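Local coordinates for protein glutamate--tRNA ligase (Methanothermobacter thermautotrophicus, PDB 3AII) that probably attaches glutamate to its tRNA in two steps, first activating the amino acid with ATP and then transferring it to the acceptor end, at residues N218-R221 and W222-F226. Residues are numbered along the deposited sequence; the frame is centred on the assembly and turned at random.
Sequences NLQR and WREMF
Leu219 lies one turn before Arg223 on helix 215-224, and its branched end meets one face of the guanidinium: CG stands 3.8 Å above that plane, offset toward the rim, and CD2 comes within 3.5 Å of Arg223 NH1. With CG anti to the backbone N (chi1 -168°), Leu219 also sends CD1 to Trp222 CD1, 4.2 Å away. Leu219 and Trp222 form the packed part, both buried against helix 172-184, and Arg223 lies over Leu219 at the solvent border. The indole of Trp222 has Phe226 CE1 over one face, 3.6 Å from its plane and offset toward the rim.

The solvent side, Gln220, Arg223 and Glu224, is polar. A bend at chi2 (67°) turns the Gln220 amide toward the next turn, where NE2 donates to the anti lone pair of Glu224 OE1 over 2.7 Å, nearly straight at 166°; the partner lies close to the amide plane. Gln220 OE1 accepts from a water that in turn accepts from Arg223 NH1, 2.8 Å away. Replacing Leu219 with alanine would remove CG and both methyls, and is likely to uncover one guanidinium face and open a gap beside Trp222 CD1. Asn218 OD1 accepts a hydrogen bond from Val190 N and Arg221 NH1 donates one to Val190 O, beside zinc ligand Cys191. The chemistry thus implies a two-sided helix: Leu219, Trp222 and Met225 pack inward, polar bonds tie it to the zinc site, and side chains and water link its exposed face.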
ATOM      1  N   ASN A 218     -40.770  13.255 -13.734  1.00 20.63           N
ATOM      2  CA  ASN A 218     -39.409  12.784 -13.458  1.00 19.14           C
ATOM      3  C   ASN A 218     -39.345  11.272 -13.315  1.00 22.91           C
ATOM      4  O   ASN A 218     -38.379  10.647 -13.742  1.00 21.17           O
ATOM      5  CB  ASN A 218     -38.850  13.437 -12.190  1.00 19.46           C
ATOM      6  CG  ASN A 218     -38.246  14.805 -12.451  1.00 24.89           C
ATOM      7  OD1 ASN A 218     -37.455  14.982 -13.375  1.00 21.76           O
ATOM      8  ND2 ASN A 218     -38.593  15.772 -11.622  1.00 23.61           N
ATOM      9  N   LEU A 219     -40.364  10.676 -12.705  1.00 18.32           N
ATOM     10  CA  LEU A 219     -40.318   9.244 -12.459  1.00 22.03           C
ATOM     11  C   LEU A 219     -40.379   8.491 -13.783  1.00 21.96           C
ATOM     12  O   LEU A 219     -39.719   7.470 -13.963  1.00 21.21           O
ATOM     13  CB  LEU A 219     -41.475   8.827 -11.543  1.00 21.87           C
ATOM     14  CG  LEU A 219     -41.421   7.423 -10.943  1.00 27.98           C
ATOM     15  CD1 LEU A 219     -40.236   7.310  -9.990  1.00 27.81           C
ATOM     16  CD2 LEU A 219     -42.745   7.087 -10.225  1.00 32.28           C
ATOM     17  N   GLN A 220     -41.184   9.008 -14.710  1.00 20.20           N
ATOM     18  CA  GLN A 220     -41.260   8.432 -16.045  1.00 19.78           C
ATOM     19  C   GLN A 220     -39.909   8.535 -16.775  1.00 18.86           C
ATOM     20  O   GLN A 220     -39.464   7.573 -17.396  1.00 20.21           O
ATOM     21  CB  GLN A 220     -42.372   9.116 -16.853  1.00 25.18           C
ATOM     22  CG  GLN A 220     -42.372   8.768 -18.331  1.00 22.90           C
ATOM     23  CD  GLN A 220     -42.723   7.328 -18.592  1.00 30.68           C
ATOM     24  OE1 GLN A 220     -43.456   6.703 -17.821  1.00 42.92           O
ATOM     25  NE2 GLN A 220     -42.208   6.786 -19.690  1.00 35.53           N
ATOM     26  N   ARG A 221     -39.263   9.692 -16.691  1.00 18.47           N
ATOM     27  CA  ARG A 221     -37.954   9.863 -17.320  1.00 20.32           C
ATOM     28  C   ARG A 221     -36.929   8.939 -16.677  1.00 19.36           C
ATOM     29  O   ARG A 221     -36.046   8.406 -17.353  1.00 18.90           O
ATOM     30  CB  ARG A 221     -37.456  11.290 -17.170  1.00 17.12           C
ATOM     31  CG  ARG A 221     -38.219  12.329 -17.996  1.00 22.73           C
ATOM     32  CD  ARG A 221     -37.405  13.610 -18.013  1.00 23.68           C
ATOM     33  NE  ARG A 221     -37.910  14.607 -18.955  1.00 27.94           N
ATOM     34  CZ  ARG A 221     -37.250  15.715 -19.273  1.00 31.05           C
ATOM     35  NH1 ARG A 221     -36.064  15.951 -18.728  1.00 25.12           N
ATOM     36  NH2 ARG A 221     -37.766  16.580 -20.139  1.00 31.10           N
ATOM     37  N   TRP A 222     -37.045   8.778 -15.364  1.00 18.67           N
ATOM     38  CA  TRP A 222     -36.143   7.904 -14.612  1.00 20.51           C
ATOM     39  C   TRP A 222     -36.264   6.485 -15.136  1.00 16.81           C
ATOM     40  O   TRP A 222     -35.260   5.833 -15.438  1.00 17.58           O
ATOM     41  CB  TRP A 222     -36.448   7.978 -13.104  1.00 17.31           C
ATOM     42  CG  TRP A 222     -35.885   6.849 -12.263  1.00 18.66           C
ATOM     43  CD1 TRP A 222     -36.598   5.927 -11.540  1.00 19.46           C
ATOM     44  CD2 TRP A 222     -34.507   6.523 -12.073  1.00 15.77           C
ATOM     45  NE1 TRP A 222     -35.755   5.057 -10.910  1.00 18.34           N
ATOM     46  CE2 TRP A 222     -34.460   5.393 -11.215  1.00 15.11           C
ATOM     47  CE3 TRP A 222     -33.307   7.073 -12.536  1.00 14.86           C
ATOM     48  CZ2 TRP A 222     -33.265   4.811 -10.806  1.00 14.12           C
ATOM     49  CZ3 TRP A 222     -32.111   6.486 -12.137  1.00 14.10           C
ATOM     50  CH2 TRP A 222     -32.098   5.367 -11.282  1.00 15.66           C
ATOM     51  N   ARG A 223     -37.498   6.010 -15.286  1.00 18.03           N
ATOM     52  CA  ARG A 223     -37.710   4.638 -15.724  1.00 18.33           C
ATOM     53  C   ARG A 223     -37.206   4.458 -17.147  1.00 18.86           C
ATOM     54  O   ARG A 223     -36.690   3.397 -17.517  1.00 21.18           O
ATOM     55  CB  ARG A 223     -39.194   4.265 -15.588  1.00 24.33           C
ATOM     56  CG  ARG A 223     -39.589   4.082 -14.131  1.00 26.28           C
ATOM     57  CD  ARG A 223     -41.012   3.543 -13.971  1.00 38.26           C
ATOM     58  NE  ARG A 223     -41.256   3.154 -12.583  1.00 60.28           N
ATOM     59  CZ  ARG A 223     -42.284   3.569 -11.851  1.00 67.99           C
ATOM     60  NH1 ARG A 223     -43.190   4.387 -12.374  1.00 45.92           N
ATOM     61  NH2 ARG A 223     -42.412   3.159 -10.597  1.00 48.50           N
ATOM     62  N   GLU A 224     -37.285   5.526 -17.927  1.00 18.88           N
ATOM     63  CA  GLU A 224     -36.830   5.468 -19.307  1.00 18.06           C
ATOM     64  C   GLU A 224     -35.318   5.327 -19.415  1.00 20.59           C
ATOM     65  O   GLU A 224     -34.817   4.739 -20.375  1.00 20.28           O
ATOM     66  CB  GLU A 224     -37.277   6.711 -20.066  1.00 21.70           C
ATOM     67  CG  GLU A 224     -38.776   6.801 -20.252  1.00 28.94           C
ATOM     68  CD  GLU A 224     -39.178   8.107 -20.901  1.00 34.10           C
ATOM     69  OE1 GLU A 224     -40.391   8.383 -20.973  1.00 27.90           O
ATOM     70  OE2 GLU A 224     -38.267   8.851 -21.331  1.00 31.44           O
ATOM     71  N   MET A 225     -34.591   5.851 -18.430  1.00 17.75           N
ATOM     72  CA  MET A 225     -33.126   5.780 -18.458  1.00 17.93           C
ATOM     73  C   MET A 225     -32.621   4.356 -18.609  1.00 16.33           C
ATOM     74  O   MET A 225     -31.546   4.126 -19.140  1.00 17.21           O
ATOM     75  CB  MET A 225     -32.515   6.426 -17.212  1.00 18.27           C
ATOM     76  CG  MET A 225     -32.597   7.943 -17.215  1.00 17.54           C
ATOM     77  SD  MET A 225     -31.874   8.718 -15.743  1.00 18.95           S
ATOM     78  CE  MET A 225     -30.163   8.212 -15.868  1.00 19.27           C
ATOM     79  N   PHE A 226     -33.424   3.395 -18.171  1.00 17.48           N
ATOM     80  CA  PHE A 226     -33.009   2.010 -18.174  1.00 18.59           C
ATOM     81  C   PHE A 226     -32.949   1.403 -19.570  1.00 21.38           C
ATOM     82  O   PHE A 226     -32.422   0.299 -19.743  1.00 25.10           O
ATOM     83  CB  PHE A 226     -33.917   1.204 -17.238  1.00 19.82           C
ATOM     84  CG  PHE A 226     -33.626   1.461 -15.791  1.00 21.34           C
ATOM     85  CD1 PHE A 226     -34.042   2.640 -15.187  1.00 19.95           C
ATOM     86  CD2 PHE A 226     -32.875   0.554 -15.054  1.00 21.61           C
ATOM     87  CE1 PHE A 226     -33.747   2.892 -13.851  1.00 21.59           C
ATOM     88  CE2 PHE A 226     -32.580   0.799 -13.729  1.00 22.28           C
ATOM     89  CZ  PHE A 226     -33.017   1.973 -13.126  1.00 20.39           C
TER
HETATM   90  O   HOH W   1     -43.584   5.742 -14.801  1.00 47.25           O